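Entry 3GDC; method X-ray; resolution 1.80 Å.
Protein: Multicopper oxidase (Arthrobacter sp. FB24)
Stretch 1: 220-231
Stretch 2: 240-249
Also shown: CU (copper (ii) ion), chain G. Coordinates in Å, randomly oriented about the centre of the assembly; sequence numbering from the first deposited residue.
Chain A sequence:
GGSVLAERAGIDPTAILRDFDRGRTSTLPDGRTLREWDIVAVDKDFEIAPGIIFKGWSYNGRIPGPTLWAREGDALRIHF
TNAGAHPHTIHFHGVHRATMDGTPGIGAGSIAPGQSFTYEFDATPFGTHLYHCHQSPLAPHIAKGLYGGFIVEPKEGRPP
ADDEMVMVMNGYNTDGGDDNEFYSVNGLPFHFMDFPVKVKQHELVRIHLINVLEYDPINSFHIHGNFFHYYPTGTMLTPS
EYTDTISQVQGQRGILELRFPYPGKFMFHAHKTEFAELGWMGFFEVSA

Stretch 1 (220-231) SFHIHGNFFHYY
Stretch 2 240-249: SEYTDTISQV

Two antiparallel ladders join the stretches: strand 220-223 runs against the strand that starts at Thr245 (163° between directions, axes 4.7 Å apart) and 228-231 against 241-243 (143°, 4.8 Å). Ser220 (chi1 p) faces Ser247 as a non-hydrogen-bonded pair, CA to CA 4.2 Å. Phe221 (phi/psi -148/126, chi1 t) pairs with Ile246 through two hydrogen bonds, Phe221 N to Ile246 O at 2.9 Å and Ile246 N to Phe221 O at 3.0 Å. His222 (-136/140, chi1 t) lies opposite Thr245, and its side chain reaches back to the backbone: His222 ND1 donates to Asp244 O at 2.8 Å, at the ring edge. The same carbonyl accepts Ile223 N, 3.2 Å from Asp244 O. Ile223 to Asn226 forms a type II turn, with Gly225 at 68/11; Asn226 ND2 closes on His224 O at 2.9 Å, and His224 NE2 binds copper at 1.9 Å. Across the gap between ladders, one water donates to Asn226 O (3.3 Å from its oxygen) and to Asp244 OD2 (2.8 Å). Phe227 (-131/150, chi1 m) receives Asp244 CB over its ring face, 4.1 Å from the centroid, while Phe227 CB sits 4.0 Å from the Tyr242 ring centroid. Phe228 (-134/154, chi1 p) resumes the ladder: Phe228 N to Thr243 O is 2.8 Å, Thr243 N to Phe228 O 3.0 Å. Its ring edge meets Ile246, Phe228 CE1 to Ile246 CG2 at 3.6 Å, so one isoleucine (chi1 p) touches both ladders. His229 (-85/137, chi1 m) shares a face with Tyr242 (chi1 t); their rings are oblique, centroids 4.5 Å apart, planes at 38°. Tyr230 (-116/133, chi1 t) donates from N to Glu241 O at 2.9 Å and accepts Ser240 N at Tyr230 O, 2.8 Å. Its ring covers Ile246, and Gln248 NE2 donates to Tyr230 OH at 3.0 Å.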

# COMPACT_ATOMS: atom_id res chain seq x y z
N SER A 220 -7.47 -0.99 -5.45
CA SER A 220 -7.72 0.39 -5.06
C SER A 220 -9.15 0.79 -5.35
O SER A 220 -9.93 0.02 -5.93
CB SER A 220 -6.71 1.35 -5.70
OG SER A 220 -6.84 1.37 -7.11
N PHE A 221 -9.50 2.00 -4.92
CA PHE A 221 -10.85 2.53 -5.00
C PHE A 221 -10.76 4.03 -5.18
O PHE A 221 -10.13 4.71 -4.37
CB PHE A 221 -11.61 2.24 -3.69
CG PHE A 221 -13.02 2.79 -3.65
CD1 PHE A 221 -14.11 1.96 -3.86
CD2 PHE A 221 -13.25 4.14 -3.36
CE1 PHE A 221 -15.42 2.46 -3.81
CE2 PHE A 221 -14.55 4.65 -3.33
CZ PHE A 221 -15.63 3.82 -3.54
N HIS A 222 -11.41 4.54 -6.22
CA HIS A 222 -11.44 5.97 -6.48
C HIS A 222 -12.84 6.40 -6.85
O HIS A 222 -13.51 5.69 -7.59
CB HIS A 222 -10.47 6.34 -7.62
CG HIS A 222 -10.60 7.76 -8.09
ND1 HIS A 222 -10.39 8.84 -7.25
CD2 HIS A 222 -10.92 8.28 -9.29
CE1 HIS A 222 -10.58 9.96 -7.93
NE2 HIS A 222 -10.90 9.65 -9.17
N ILE A 223 -13.27 7.55 -6.35
CA ILE A 223 -14.56 8.13 -6.71
C ILE A 223 -14.35 9.49 -7.40
O ILE A 223 -13.63 10.35 -6.90
CB ILE A 223 -15.48 8.28 -5.46
CG1 ILE A 223 -16.78 9.01 -5.80
CG2 ILE A 223 -14.75 9.01 -4.31
CD1 ILE A 223 -17.74 8.18 -6.55
N HIS A 224 -14.99 9.67 -8.56
CA HIS A 224 -14.92 10.93 -9.30
C HIS A 224 -15.64 12.06 -8.59
O HIS A 224 -16.75 11.87 -8.08
CB HIS A 224 -15.56 10.78 -10.68
CG HIS A 224 -14.73 10.03 -11.67
ND1 HIS A 224 -14.81 10.28 -13.03
CD2 HIS A 224 -13.81 9.05 -11.52
CE1 HIS A 224 -13.98 9.48 -13.67
NE2 HIS A 224 -13.36 8.72 -12.77
N GLY A 225 -15.01 13.23 -8.59
CA GLY A 225 -15.62 14.47 -8.11
C GLY A 225 -15.91 14.57 -6.62
O GLY A 225 -16.59 15.50 -6.18
N ASN A 226 -15.38 13.63 -5.85
CA ASN A 226 -15.75 13.50 -4.45
C ASN A 226 -14.57 13.09 -3.57
O ASN A 226 -13.59 12.55 -4.07
CB ASN A 226 -16.91 12.51 -4.32
CG ASN A 226 -18.23 13.09 -4.79
OD1 ASN A 226 -18.93 13.74 -4.03
ND2 ASN A 226 -18.55 12.87 -6.06
N PHE A 227 -14.68 13.38 -2.28
CA PHE A 227 -13.67 13.02 -1.30
C PHE A 227 -14.37 12.34 -0.14
O PHE A 227 -15.54 12.62 0.13
CB PHE A 227 -12.92 14.27 -0.82
CG PHE A 227 -11.79 14.66 -1.72
CD1 PHE A 227 -12.04 15.19 -2.98
CD2 PHE A 227 -10.47 14.48 -1.31
CE1 PHE A 227 -10.99 15.54 -3.82
CE2 PHE A 227 -9.42 14.83 -2.15
CZ PHE A 227 -9.69 15.36 -3.40
N PHE A 228 -13.67 11.43 0.52
CA PHE A 228 -14.24 10.71 1.65
C PHE A 228 -13.27 10.66 2.81
O PHE A 228 -12.06 10.75 2.60
CB PHE A 228 -14.66 9.28 1.24
CG PHE A 228 -13.58 8.51 0.52
CD1 PHE A 228 -12.61 7.81 1.23
CD2 PHE A 228 -13.56 8.47 -0.88
CE1 PHE A 228 -11.61 7.10 0.58
CE2 PHE A 228 -12.56 7.75 -1.54
CZ PHE A 228 -11.59 7.06 -0.81
N HIS A 229 -13.80 10.52 4.03
CA HIS A 229 -12.97 10.19 5.17
C HIS A 229 -12.83 8.68 5.22
O HIS A 229 -13.80 7.96 4.99
CB HIS A 229 -13.58 10.71 6.48
CG HIS A 229 -13.36 12.18 6.68
ND1 HIS A 229 -14.32 13.12 6.37
CD2 HIS A 229 -12.28 12.86 7.12
CE1 HIS A 229 -13.84 14.33 6.63
NE2 HIS A 229 -12.61 14.20 7.09
N TYR A 230 -11.61 8.21 5.47
CA TYR A 230 -11.37 6.78 5.49
C TYR A 230 -10.95 6.29 6.88
O TYR A 230 -10.08 6.90 7.52
CB TYR A 230 -10.32 6.39 4.45
CG TYR A 230 -10.07 4.91 4.36
CD1 TYR A 230 -11.06 4.05 3.89
CD2 TYR A 230 -8.85 4.37 4.73
CE1 TYR A 230 -10.84 2.68 3.81
CE2 TYR A 230 -8.61 3.01 4.65
CZ TYR A 230 -9.60 2.17 4.19
OH TYR A 230 -9.37 0.82 4.11
N TYR A 231 -11.57 5.20 7.31
CA TYR A 231 -11.30 4.60 8.62
C TYR A 231 -10.82 3.18 8.41
O TYR A 231 -11.65 2.29 8.21
CB TYR A 231 -12.58 4.55 9.47
CG TYR A 231 -13.26 5.87 9.71
CD1 TYR A 231 -13.19 6.48 10.95
CD2 TYR A 231 -14.02 6.47 8.71
CE1 TYR A 231 -13.83 7.68 11.19
CE2 TYR A 231 -14.68 7.69 8.94
CZ TYR A 231 -14.57 8.27 10.18
OH TYR A 231 -15.21 9.46 10.43
N SER A 240 -8.39 8.25 9.32
CA SER A 240 -6.96 8.30 9.09
C SER A 240 -6.62 9.27 7.96
O SER A 240 -5.54 9.86 7.94
CB SER A 240 -6.41 6.90 8.78
OG SER A 240 -6.75 6.46 7.47
N GLU A 241 -7.55 9.41 7.02
CA GLU A 241 -7.30 10.11 5.76
C GLU A 241 -8.54 10.82 5.27
O GLU A 241 -9.65 10.41 5.57
CB GLU A 241 -6.84 9.12 4.67
CG GLU A 241 -5.37 8.72 4.77
CD GLU A 241 -4.89 7.87 3.59
OE1 GLU A 241 -4.96 8.34 2.44
OE2 GLU A 241 -4.40 6.74 3.84
N TYR A 242 -8.34 11.89 4.51
CA TYR A 242 -9.42 12.50 3.74
C TYR A 242 -8.91 12.55 2.30
O TYR A 242 -7.93 13.24 2.01
CB TYR A 242 -9.73 13.91 4.28
CG TYR A 242 -10.88 14.62 3.59
CD1 TYR A 242 -12.18 14.14 3.69
CD2 TYR A 242 -10.66 15.79 2.85
CE1 TYR A 242 -13.25 14.78 3.08
CE2 TYR A 242 -11.74 16.45 2.23
CZ TYR A 242 -13.02 15.94 2.35
OH TYR A 242 -14.10 16.56 1.75
N THR A 243 -9.55 11.79 1.42
CA THR A 243 -8.98 11.54 0.09
C THR A 243 -10.02 11.08 -0.92
O THR A 243 -11.18 10.89 -0.58
CB THR A 243 -7.81 10.53 0.19
OG1 THR A 243 -7.10 10.49 -1.06
CG2 THR A 243 -8.30 9.14 0.58
N ASP A 244 -9.60 10.91 -2.17
CA ASP A 244 -10.49 10.36 -3.20
C ASP A 244 -10.05 9.00 -3.73
O ASP A 244 -10.75 8.42 -4.54
CB ASP A 244 -10.68 11.35 -4.36
CG ASP A 244 -9.35 11.75 -5.01
OD1 ASP A 244 -8.37 10.98 -4.90
OD2 ASP A 244 -9.29 12.82 -5.64
N THR A 245 -8.89 8.53 -3.27
CA THR A 245 -8.32 7.26 -3.72
C THR A 245 -7.69 6.54 -2.53
O THR A 245 -6.91 7.13 -1.80
CB THR A 245 -7.22 7.48 -4.79
OG1 THR A 245 -7.76 8.22 -5.89
CG2 THR A 245 -6.68 6.15 -5.31
N ILE A 246 -8.03 5.26 -2.35
CA ILE A 246 -7.38 4.46 -1.31
C ILE A 246 -6.98 3.09 -1.83
O ILE A 246 -7.57 2.59 -2.79
CB ILE A 246 -8.26 4.30 -0.03
CG1 ILE A 246 -9.65 3.75 -0.34
CG2 ILE A 246 -8.32 5.59 0.75
CD1 ILE A 246 -9.76 2.29 0.00
N SER A 247 -5.99 2.48 -1.18
CA SER A 247 -5.53 1.15 -1.59
C SER A 247 -5.70 0.14 -0.45
O SER A 247 -5.69 0.51 0.73
CB SER A 247 -4.07 1.21 -2.03
OG SER A 247 -3.22 1.56 -0.94
N GLN A 248 -5.86 -1.13 -0.84
CA GLN A 248 -6.00 -2.24 0.09
C GLN A 248 -5.34 -3.48 -0.49
O GLN A 248 -5.62 -3.84 -1.63
CB GLN A 248 -7.49 -2.53 0.32
CG GLN A 248 -8.28 -1.40 0.98
CD GLN A 248 -9.76 -1.74 1.13
OE1 GLN A 248 -10.26 -2.67 0.50
NE2 GLN A 248 -10.47 -0.99 1.98
N VAL A 249 -4.50 -4.16 0.28
CA VAL A 249 -4.06 -5.49 -0.12
C VAL A 249 -5.16 -6.47 0.29
O VAL A 249 -6.12 -6.07 0.96
CB VAL A 249 -2.72 -5.89 0.55
CG1 VAL A 249 -1.63 -4.87 0.20
CG2 VAL A 249 -2.90 -6.04 2.10
CU CU G . -12.06 7.43 -13.43
O HOH W 1 -11.76 13.62 -6.55